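PDB 3GO2: putative L-alanine-DL-glutamate epimerase from Burkholderia xenovorans, which probably acts as a magnesium-dependent racemase or epimerase of the mandelate racemase/muconate lactonizing enzyme family, its exact substrate being uncertain. Local coordinates for residues Trp123-Thr128 / Glu343-Arg348; Pro134-Pro139 / Asp347-Glu352; Gln158-Lys163 / Tyr362-Leu367. One frame throughout, in Å; residues are numbered along the deposited sequence.

Interaction 1: residues Trp123-Thr128 / Glu343-Arg348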
loop_
_atom_site.group_PDB
_atom_site.type_symbol
_atom_site.label_atom_id
_atom_site.label_comp_id
_atom_site.label_asym_id
_atom_site.label_seq_id
_atom_site.Cartn_x
_atom_site.Cartn_y
_atom_site.Cartn_z
ATOM N N TRP A 123 -30.432 14.671 22.504
ATOM C CA TRP A 123 -31.522 13.877 23.014
ATOM C C TRP A 123 -31.677 12.677 22.081
ATOM O O TRP A 123 -32.139 12.811 20.929
ATOM C CB TRP A 123 -32.800 14.746 23.073
ATOM C CG TRP A 123 -34.075 14.062 23.446
ATOM C CD1 TRP A 123 -34.323 12.718 23.528
ATOM C CD2 TRP A 123 -35.319 14.712 23.764
ATOM N NE1 TRP A 123 -35.637 12.497 23.863
ATOM C CE2 TRP A 123 -36.269 13.704 24.009
ATOM C CE3 TRP A 123 -35.711 16.051 23.859
ATOM C CZ2 TRP A 123 -37.607 13.991 24.366
ATOM C CZ3 TRP A 123 -37.031 16.335 24.211
ATOM C CH2 TRP A 123 -37.953 15.314 24.459
ATOM N N SER A 124 -31.264 11.522 22.590
ATOM C CA SER A 124 -31.209 10.295 21.792
ATOM C C SER A 124 -32.518 9.523 21.793
ATOM O O SER A 124 -33.416 9.798 22.598
ATOM C CB SER A 124 -30.048 9.444 22.291
ATOM O OG SER A 124 -29.672 8.456 21.343
ATOM N N HIS A 125 -32.641 8.551 20.895
ATOM C CA HIS A 125 -33.884 7.762 20.776
ATOM C C HIS A 125 -35.124 8.655 20.765
ATOM O O HIS A 125 -36.113 8.436 21.515
ATOM C CB HIS A 125 -33.947 6.728 21.877
ATOM C CG HIS A 125 -32.742 5.837 21.878
ATOM N ND1 HIS A 125 -31.665 6.056 22.707
ATOM C CD2 HIS A 125 -32.400 4.803 21.072
ATOM C CE1 HIS A 125 -30.724 5.165 22.438
ATOM N NE2 HIS A 125 -31.145 4.391 21.456
ATOM N N CYS A 126 -35.050 9.632 19.872
ATOM C CA CYS A 126 -36.014 10.726 19.769
ATOM C C CYS A 126 -36.496 10.825 18.337
ATOM O O CYS A 126 -35.820 11.435 17.504
ATOM C CB CYS A 126 -35.329 12.027 20.160
ATOM S SG CYS A 126 -36.448 13.483 20.068
ATOM N N PRO A 127 -37.681 10.281 18.037
ATOM C CA PRO A 127 -38.766 9.778 18.906
ATOM C C PRO A 127 -38.798 8.258 19.130
ATOM O O PRO A 127 -39.835 7.673 19.496
ATOM C CB PRO A 127 -40.027 10.234 18.147
ATOM C CG PRO A 127 -39.582 10.289 16.690
ATOM C CD PRO A 127 -38.094 10.293 16.616
ATOM N N THR A 128 -37.654 7.607 18.935
ATOM C CA THR A 128 -37.579 6.161 18.987
ATOM C C THR A 128 -38.212 5.504 20.219
ATOM O O THR A 128 -38.966 4.538 20.081
ATOM C CB THR A 128 -36.110 5.753 18.860
ATOM O OG1 THR A 128 -35.552 6.403 17.723
ATOM C CG2 THR A 128 -35.930 4.260 18.788
ATOM N N GLU A 343 -24.242 11.745 24.101
ATOM C CA GLU A 343 -25.566 11.154 24.021
ATOM C C GLU A 343 -26.261 11.128 25.367
ATOM O O GLU A 343 -25.650 10.832 26.362
ATOM C CB GLU A 343 -25.425 9.691 23.552
ATOM C CG GLU A 343 -26.766 8.997 23.318
ATOM C CD GLU A 343 -26.622 7.578 22.812
ATOM O OE1 GLU A 343 -25.536 6.977 23.001
ATOM O OE2 GLU A 343 -27.606 7.073 22.224
ATOM N N THR A 344 -27.566 11.367 25.390
ATOM C CA THR A 344 -28.340 11.033 26.589
ATOM C C THR A 344 -29.790 10.797 26.185
ATOM O O THR A 344 -30.247 11.360 25.197
ATOM C CB THR A 344 -28.221 12.138 27.674
ATOM O OG1 THR A 344 -28.605 11.611 28.936
ATOM C CG2 THR A 344 -29.084 13.354 27.333
ATOM N N ASP A 345 -30.497 9.975 26.943
ATOM C CA ASP A 345 -31.945 9.793 26.734
ATOM C C ASP A 345 -32.643 10.760 27.658
ATOM O O ASP A 345 -32.409 10.777 28.879
ATOM C CB ASP A 345 -32.367 8.352 27.042
ATOM C CG ASP A 345 -31.933 7.369 25.965
ATOM O OD1 ASP A 345 -31.821 7.763 24.781
ATOM O OD2 ASP A 345 -31.747 6.174 26.289
ATOM N N ILE A 346 -33.506 11.586 27.089
ATOM C CA ILE A 346 -34.259 12.547 27.882
ATOM C C ILE A 346 -35.599 11.933 28.331
ATOM O O ILE A 346 -36.164 12.351 29.357
ATOM C CB ILE A 346 -34.406 13.882 27.099
ATOM C CG1 ILE A 346 -33.050 14.599 26.989
ATOM C CG2 ILE A 346 -35.425 14.800 27.745
ATOM C CD1 ILE A 346 -32.337 14.874 28.322
ATOM N N ASP A 347 -36.089 10.945 27.581
ATOM C CA ASP A 347 -37.245 10.136 27.992
ATOM C C ASP A 347 -36.804 9.187 29.110
ATOM O O ASP A 347 -35.910 8.348 28.911
ATOM C CB ASP A 347 -37.825 9.345 26.825
ATOM C CG ASP A 347 -38.318 10.236 25.688
ATOM O OD1 ASP A 347 -39.340 10.936 25.889
ATOM O OD2 ASP A 347 -37.670 10.227 24.603
ATOM N N ARG A 348 -37.434 9.330 30.285
ATOM C CA ARG A 348 -37.070 8.521 31.447
ATOM C C ARG A 348 -38.256 7.728 31.955
ATOM O O ARG A 348 -39.420 8.136 31.828
ATOM C CB ARG A 348 -36.521 9.363 32.603
ATOM C CG ARG A 348 -35.409 10.368 32.285
ATOM C CD ARG A 348 -34.265 9.779 31.484
ATOM N NE ARG A 348 -33.580 8.692 32.162
ATOM C CZ ARG A 348 -32.432 8.159 31.726
ATOM N NH1 ARG A 348 -31.851 7.170 32.372
ATOM N NH2 ARG A 348 -31.854 8.626 30.626
HETATM O O HOH W 1 -34.853 9.610 25.006
HETATM O O HOH W 2 -38.492 9.339 22.111
#

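Interaction 2: residues Pro134-Pro139 / Asp347-Glu352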
loop_
_atom_site.group_PDB
_atom_site.type_symbol
_atom_site.label_atom_id
_atom_site.label_comp_id
_atom_site.label_asym_id
_atom_site.label_seq_id
_atom_site.Cartn_x
_atom_site.Cartn_y
_atom_site.Cartn_z
ATOM N N PRO A 134 -43.933 2.919 24.146
ATOM C CA PRO A 134 -44.942 3.873 24.598
ATOM C C PRO A 134 -45.565 3.562 25.973
ATOM O O PRO A 134 -46.101 4.470 26.614
ATOM C CB PRO A 134 -46.020 3.790 23.500
ATOM C CG PRO A 134 -45.857 2.443 22.907
ATOM C CD PRO A 134 -44.377 2.196 22.937
ATOM N N LYS A 135 -45.492 2.297 26.403
ATOM C CA LYS A 135 -45.940 1.904 27.746
ATOM C C LYS A 135 -45.108 2.599 28.820
ATOM O O LYS A 135 -45.570 2.804 29.945
ATOM C CB LYS A 135 -45.862 0.379 27.900
ATOM C CG LYS A 135 -45.941 -0.164 29.332
ATOM C CD LYS A 135 -46.970 -1.276 29.514
ATOM C CE LYS A 135 -48.310 -0.705 30.003
ATOM N NZ LYS A 135 -49.505 -1.474 29.493
ATOM N N PHE A 136 -43.876 2.962 28.470
ATOM C CA PHE A 136 -42.943 3.514 29.455
ATOM C C PHE A 136 -42.571 4.964 29.232
ATOM O O PHE A 136 -42.321 5.710 30.195
ATOM C CB PHE A 136 -41.708 2.626 29.491
ATOM C CG PHE A 136 -42.026 1.228 29.851
ATOM C CD1 PHE A 136 -42.449 0.917 31.147
ATOM C CD2 PHE A 136 -41.959 0.223 28.918
ATOM C CE1 PHE A 136 -42.772 -0.376 31.485
ATOM C CE2 PHE A 136 -42.277 -1.090 29.269
ATOM C CZ PHE A 136 -42.690 -1.374 30.562
ATOM N N PHE A 137 -42.526 5.363 27.962
ATOM C CA PHE A 137 -42.160 6.714 27.582
ATOM C C PHE A 137 -43.261 7.299 26.734
ATOM O O PHE A 137 -43.516 6.839 25.617
ATOM C CB PHE A 137 -40.874 6.699 26.754
ATOM C CG PHE A 137 -39.783 5.857 27.347
ATOM C CD1 PHE A 137 -39.128 6.263 28.507
ATOM C CD2 PHE A 137 -39.424 4.675 26.769
ATOM C CE1 PHE A 137 -38.129 5.514 29.058
ATOM C CE2 PHE A 137 -38.399 3.903 27.321
ATOM C CZ PHE A 137 -37.759 4.339 28.473
ATOM N N GLY A 138 -43.896 8.327 27.266
ATOM C CA GLY A 138 -44.958 8.993 26.570
ATOM C C GLY A 138 -44.629 10.449 26.382
ATOM O O GLY A 138 -43.632 10.935 26.924
ATOM N N PRO A 139 -45.474 11.168 25.621
ATOM C CA PRO A 139 -46.666 10.601 24.996
ATOM C C PRO A 139 -46.303 9.689 23.834
ATOM O O PRO A 139 -45.321 9.974 23.136
ATOM C CB PRO A 139 -47.403 11.831 24.467
ATOM C CG PRO A 139 -46.355 12.832 24.264
ATOM C CD PRO A 139 -45.331 12.597 25.320
ATOM N N ASP A 347 -36.089 10.945 27.581
ATOM C CA ASP A 347 -37.245 10.136 27.992
ATOM C C ASP A 347 -36.804 9.187 29.110
ATOM O O ASP A 347 -35.910 8.348 28.911
ATOM C CB ASP A 347 -37.825 9.345 26.825
ATOM C CG ASP A 347 -38.318 10.236 25.688
ATOM O OD1 ASP A 347 -39.340 10.936 25.889
ATOM O OD2 ASP A 347 -37.670 10.227 24.603
ATOM N N ARG A 348 -37.434 9.330 30.285
ATOM C CA ARG A 348 -37.070 8.521 31.447
ATOM C C ARG A 348 -38.256 7.728 31.955
ATOM O O ARG A 348 -39.420 8.136 31.828
ATOM C CB ARG A 348 -36.521 9.363 32.603
ATOM C CG ARG A 348 -35.409 10.368 32.285
ATOM C CD ARG A 348 -34.265 9.779 31.484
ATOM N NE ARG A 348 -33.580 8.692 32.162
ATOM C CZ ARG A 348 -32.432 8.159 31.726
ATOM N NH1 ARG A 348 -31.851 7.170 32.372
ATOM N NH2 ARG A 348 -31.854 8.626 30.626
ATOM N N LEU A 349 -37.945 6.592 32.547
ATOM C CA LEU A 349 -38.934 5.788 33.250
ATOM C C LEU A 349 -39.544 6.555 34.424
ATOM O O LEU A 349 -38.894 7.361 35.086
ATOM C CB LEU A 349 -38.287 4.532 33.813
ATOM C CG LEU A 349 -37.614 3.585 32.826
ATOM C CD1 LEU A 349 -36.831 2.511 33.574
ATOM C CD2 LEU A 349 -38.606 2.947 31.882
ATOM N N ALA A 350 -40.804 6.244 34.710
ATOM C CA ALA A 350 -41.515 6.920 35.786
ATOM C C ALA A 350 -40.861 6.714 37.157
ATOM O O ALA A 350 -40.966 7.577 38.033
ATOM C CB ALA A 350 -42.967 6.459 35.801
ATOM N N TRP A 351 -40.174 5.596 37.336
ATOM C CA TRP A 351 -39.480 5.300 38.594
ATOM C C TRP A 351 -37.960 5.535 38.560
ATOM O O TRP A 351 -37.243 5.179 39.492
ATOM C CB TRP A 351 -39.799 3.874 39.053
ATOM C CG TRP A 351 -39.341 2.788 38.147
ATOM C CD1 TRP A 351 -38.156 2.112 38.228
ATOM C CD2 TRP A 351 -40.039 2.238 37.021
ATOM N NE1 TRP A 351 -38.094 1.157 37.263
ATOM C CE2 TRP A 351 -39.222 1.216 36.490
ATOM C CE3 TRP A 351 -41.270 2.505 36.409
ATOM C CZ2 TRP A 351 -39.579 0.471 35.371
ATOM C CZ3 TRP A 351 -41.638 1.748 35.289
ATOM C CH2 TRP A 351 -40.791 0.745 34.786
ATOM N N GLU A 352 -37.459 6.152 37.490
ATOM C CA GLU A 352 -36.011 6.310 37.362
ATOM C C GLU A 352 -35.398 7.036 38.561
ATOM O O GLU A 352 -34.360 6.619 39.087
ATOM C CB GLU A 352 -35.677 7.080 36.088
ATOM C CG GLU A 352 -34.183 7.263 35.786
ATOM C CD GLU A 352 -33.527 6.027 35.226
ATOM O OE1 GLU A 352 -34.255 5.080 34.836
ATOM O OE2 GLU A 352 -32.265 6.015 35.164
HETATM O O HOH W 3 -42.302 4.716 32.813
HETATM O O HOH W 4 -41.078 10.269 27.828
#

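Interaction 3: residues Gln158-Lys163 / Tyr362-Leu367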
loop_
_atom_site.group_PDB
_atom_site.type_symbol
_atom_site.label_atom_id
_atom_site.label_comp_id
_atom_site.label_asym_id
_atom_site.label_seq_id
_atom_site.Cartn_x
_atom_site.Cartn_y
_atom_site.Cartn_z
ATOM N N GLN A 158 -35.042 23.430 24.602
ATOM C CA GLN A 158 -33.719 24.009 24.414
ATOM C C GLN A 158 -32.635 22.963 24.116
ATOM O O GLN A 158 -31.455 23.231 24.294
ATOM C CB GLN A 158 -33.299 24.844 25.632
ATOM C CG GLN A 158 -34.345 25.876 26.050
ATOM C CD GLN A 158 -34.622 26.852 24.952
ATOM O OE1 GLN A 158 -35.700 26.830 24.347
ATOM N NE2 GLN A 158 -33.652 27.714 24.659
ATOM N N PHE A 159 -33.041 21.776 23.675
ATOM C CA PHE A 159 -32.044 20.783 23.224
ATOM C C PHE A 159 -31.603 21.184 21.853
ATOM O O PHE A 159 -32.399 21.754 21.087
ATOM C CB PHE A 159 -32.589 19.362 23.325
ATOM C CG PHE A 159 -32.719 18.918 24.740
ATOM C CD1 PHE A 159 -33.929 19.042 25.418
ATOM C CD2 PHE A 159 -31.598 18.514 25.452
ATOM C CE1 PHE A 159 -34.026 18.690 26.765
ATOM C CE2 PHE A 159 -31.691 18.156 26.793
ATOM C CZ PHE A 159 -32.889 18.255 27.448
ATOM N N ARG A 160 -30.315 20.989 21.588
ATOM C CA ARG A 160 -29.681 21.511 20.389
ATOM C C ARG A 160 -29.535 20.460 19.306
ATOM O O ARG A 160 -29.137 20.800 18.182
ATOM C CB ARG A 160 -28.295 22.019 20.724
ATOM C CG ARG A 160 -28.269 23.103 21.797
ATOM C CD ARG A 160 -26.875 23.291 22.320
ATOM N NE ARG A 160 -26.842 24.278 23.399
ATOM C CZ ARG A 160 -25.729 24.749 23.960
ATOM N NH1 ARG A 160 -24.521 24.326 23.565
ATOM N NH2 ARG A 160 -25.830 25.648 24.933
ATOM N N ALA A 161 -29.802 19.206 19.666
ATOM C CA ALA A 161 -29.651 18.061 18.753
ATOM C C ALA A 161 -30.495 16.885 19.209
ATOM O O ALA A 161 -30.702 16.694 20.406
ATOM C CB ALA A 161 -28.195 17.659 18.632
ATOM N N ILE A 162 -31.006 16.117 18.248
ATOM C CA ILE A 162 -31.787 14.911 18.513
ATOM C C ILE A 162 -31.315 13.797 17.587
ATOM O O ILE A 162 -30.830 14.087 16.491
ATOM C CB ILE A 162 -33.327 15.145 18.289
ATOM C CG1 ILE A 162 -33.624 15.591 16.867
ATOM C CG2 ILE A 162 -33.848 16.181 19.285
ATOM C CD1 ILE A 162 -35.114 15.883 16.615
ATOM N N LYS A 163 -31.464 12.543 18.025
ATOM C CA LYS A 163 -31.131 11.394 17.203
ATOM C C LYS A 163 -32.300 10.466 17.013
ATOM O O LYS A 163 -32.949 10.099 17.974
ATOM C CB LYS A 163 -29.972 10.619 17.797
ATOM C CG LYS A 163 -29.382 9.601 16.819
ATOM C CD LYS A 163 -28.033 8.989 17.263
ATOM C CE LYS A 163 -28.148 7.867 18.291
ATOM N NZ LYS A 163 -26.799 7.363 18.749
ATOM N N TYR A 362 -29.829 19.164 33.474
ATOM C CA TYR A 362 -29.591 19.801 32.178
ATOM C C TYR A 362 -30.026 21.263 32.245
ATOM O O TYR A 362 -30.998 21.587 32.929
ATOM C CB TYR A 362 -30.361 19.096 31.068
ATOM C CG TYR A 362 -30.030 17.625 30.997
ATOM C CD1 TYR A 362 -28.898 17.185 30.307
ATOM C CD2 TYR A 362 -30.832 16.688 31.600
ATOM C CE1 TYR A 362 -28.573 15.839 30.260
ATOM C CE2 TYR A 362 -30.518 15.326 31.560
ATOM C CZ TYR A 362 -29.384 14.907 30.867
ATOM O OH TYR A 362 -29.058 13.567 30.844
ATOM N N GLN A 363 -29.290 22.102 31.559
ATOM C CA GLN A 363 -29.627 23.517 31.412
ATOM C C GLN A 363 -29.209 23.981 30.032
ATOM O O GLN A 363 -28.068 23.777 29.631
ATOM C CB GLN A 363 -28.912 24.326 32.496
ATOM C CG GLN A 363 -29.192 25.837 32.479
ATOM C CD GLN A 363 -28.342 26.588 33.514
ATOM O OE1 GLN A 363 -28.002 26.047 34.578
ATOM N NE2 GLN A 363 -27.968 27.824 33.189
ATOM N N ASN A 364 -30.159 24.564 29.283
ATOM C CA ASN A 364 -29.894 25.113 27.952
ATOM C C ASN A 364 -29.190 24.108 27.048
ATOM O O ASN A 364 -28.216 24.440 26.378
ATOM C CB ASN A 364 -29.048 26.384 28.054
ATOM C CG ASN A 364 -28.945 27.155 26.723
ATOM O OD1 ASN A 364 -29.802 27.034 25.849
ATOM N ND2 ASN A 364 -27.888 27.959 26.577
ATOM N N GLY A 365 -29.660 22.870 27.088
ATOM C CA GLY A 365 -29.167 21.833 26.221
ATOM C C GLY A 365 -27.849 21.221 26.625
ATOM O O GLY A 365 -27.233 20.527 25.808
ATOM N N GLU A 366 -27.397 21.477 27.854
ATOM C CA GLU A 366 -26.097 20.950 28.298
ATOM C C GLU A 366 -26.266 20.209 29.604
ATOM O O GLU A 366 -27.130 20.544 30.400
ATOM C CB GLU A 366 -25.081 22.057 28.517
ATOM C CG GLU A 366 -24.803 22.908 27.280
ATOM C CD GLU A 366 -23.664 23.867 27.506
ATOM O OE1 GLU A 366 -23.684 24.582 28.518
ATOM O OE2 GLU A 366 -22.742 23.897 26.673
ATOM N N LEU A 367 -25.448 19.177 29.802
ATOM C CA LEU A 367 -25.416 18.463 31.062
ATOM C C LEU A 367 -24.449 19.149 32.011
ATOM O O LEU A 367 -23.313 19.462 31.637
ATOM C CB LEU A 367 -24.968 17.011 30.846
ATOM C CG LEU A 367 -24.705 16.100 32.052
ATOM C CD1 LEU A 367 -25.964 15.849 32.900
ATOM C CD2 LEU A 367 -24.117 14.747 31.559
HETATM O O HOH W 5 -29.856 25.336 23.799
HETATM O O HOH W 6 -28.673 19.689 23.573
#

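Interaction 1: residues Trp123-Thr128 / Glu343-Arg348
The indole of W123 meets I346 and D347: CB of I346 sits over the centre of one face, 3.5 Å from the centroid of the five-membered ring, a CH-pi contact. On the opposite face SG of C126 is offset toward the rim. At the indole edge NE1 donates in the ring plane to OD2 of D347 (3.1 Å), yet it reaches that oxygen from above the carboxylate plane. W123 has CG anti to the backbone N (chi1 174°), next to the carbonyl carbon, and the side chain crosses I346 at about a right angle. The imidazole of H125, stacked with W129, is held at its edge: ND1 donates to the syn lone pair of D345 OD1 at 2.7 Å, nearly straight at 165°, with the carboxylate turned 66° from the ring. S124 is held by two bonds: its OG gives a 2.6 Å bond to the anti lone pair of E343 OE2, while its N bonds T344 O at 2.8 Å, where strands 118-123 and 342-344 pair in parallel. Two waters each donate to D347 OD2; one also donates to S124 O and accepts from D347 N, the other also donates to H125 O. R130 pairs with D347 OD1. H125 binds fumarate and 2-oxoglutarate in other crystals of this protein, and the E343 side chain lies about 5 Å from a magnesium ion. D345 is thus a second-shell residue that probably fixes the rotation of the ligand-binding imidazole, whereas D347 joins its own loop directly to W123 and, through water, to the carbonyls of S124 and H125.

Interaction 2: residues Pro134-Pro139 / Asp347-Glu352
OD1 of D347 is held by two partners: a water donates to it at 2.7 Å and also to G138 O at 2.8 Å, linking the two loops, while R130 forms a salt bridge with the same oxygen. A second water makes another bridge further along, donating to F136 O and accepting from A350 N at 2.9 Å. Between the bridges the side chains pack. F137 turns its ring edge to the backbone of 347-349, with CE1 3.6 Å from R348 C close to the ring plane, and its CD1 rests 3.7 Å from D347 CB; CB of F136 lies over the centre of one ring face, and W129 stacks with the ring too. CD2 of L349 touches CZ of F137 at 3.8 Å and CB of F136. At the outer end F136 CD1 approaches W351 CH2 obliquely at 4.0 Å. R348 points away, its NH1 in a salt bridge to E352 OE2 and its NH2 bonded to D345 O. The side-chain contacts between the loops are therefore apolar, and the polar links run through two waters, one from backbone to backbone and one from G138 O to a carboxylate, joining the loop after helix 128-132 to the turn 349-352 beside strand 19-27.

Interaction 3: residues Gln158-Lys163 / Tyr362-Leu367
R160 reaches across to N364 and E366 with its chain extended from CG to NE (chi3 -177°), which brings NE out toward N364 O. CG of E366 lies over one face of the guanidinium, offset toward its rim, and OE2 of E366 makes a long salt bridge to NH1 of R160 at 3.6 Å. N364 O sits obliquely to the guanidinium, 3.0 Å from R160 NH2. The side-chain amide of N364 stands 75° from the guanidinium. A water near the guanidinium plane accepts from R160 NE and lies 2.7 Å from both Q158 O and N364 OD1. Another joins R160 N to G365 O, 2.8 Å from the latter. G365, at positive phi (78°), brings CA within 3.3 Å of Q158 O. The F159 ring passes CD2 obliquely by G365 CA at 4.2 Å and also packs on I346. The 362-367 segment is a beta hairpin closed by a type I' turn from Q363 to E366. It rests against the Schellman motif that ends helix 144-156, just where the chain enters barrel strand 161-168, the strand carrying K163 of the 2-oxoglutarate site.

How the interactions relate
From the N terminus the chain leaves strand 118-123 into 123-128, whose partner 343-348 comes 215 residues later, so interaction 1 closes a loop spanning most of the barrel and joins strands 118-123 and 342-344. Interaction 2 starts at 134-139, after helix 128-132, and returns to the loop before helix 352-355; the loops of interactions 1 and 2 end on the same stretch, sharing D347 and R348. Interaction 3 runs from 158-163 to 362-367, crossing both and tying the start of strand 161-168 to the late hairpin. It touches interaction 1 where T344 OG1 probably bonds Y362 OH and C126 N probably bonds K163 O; interactions 2 and 3 do not touch.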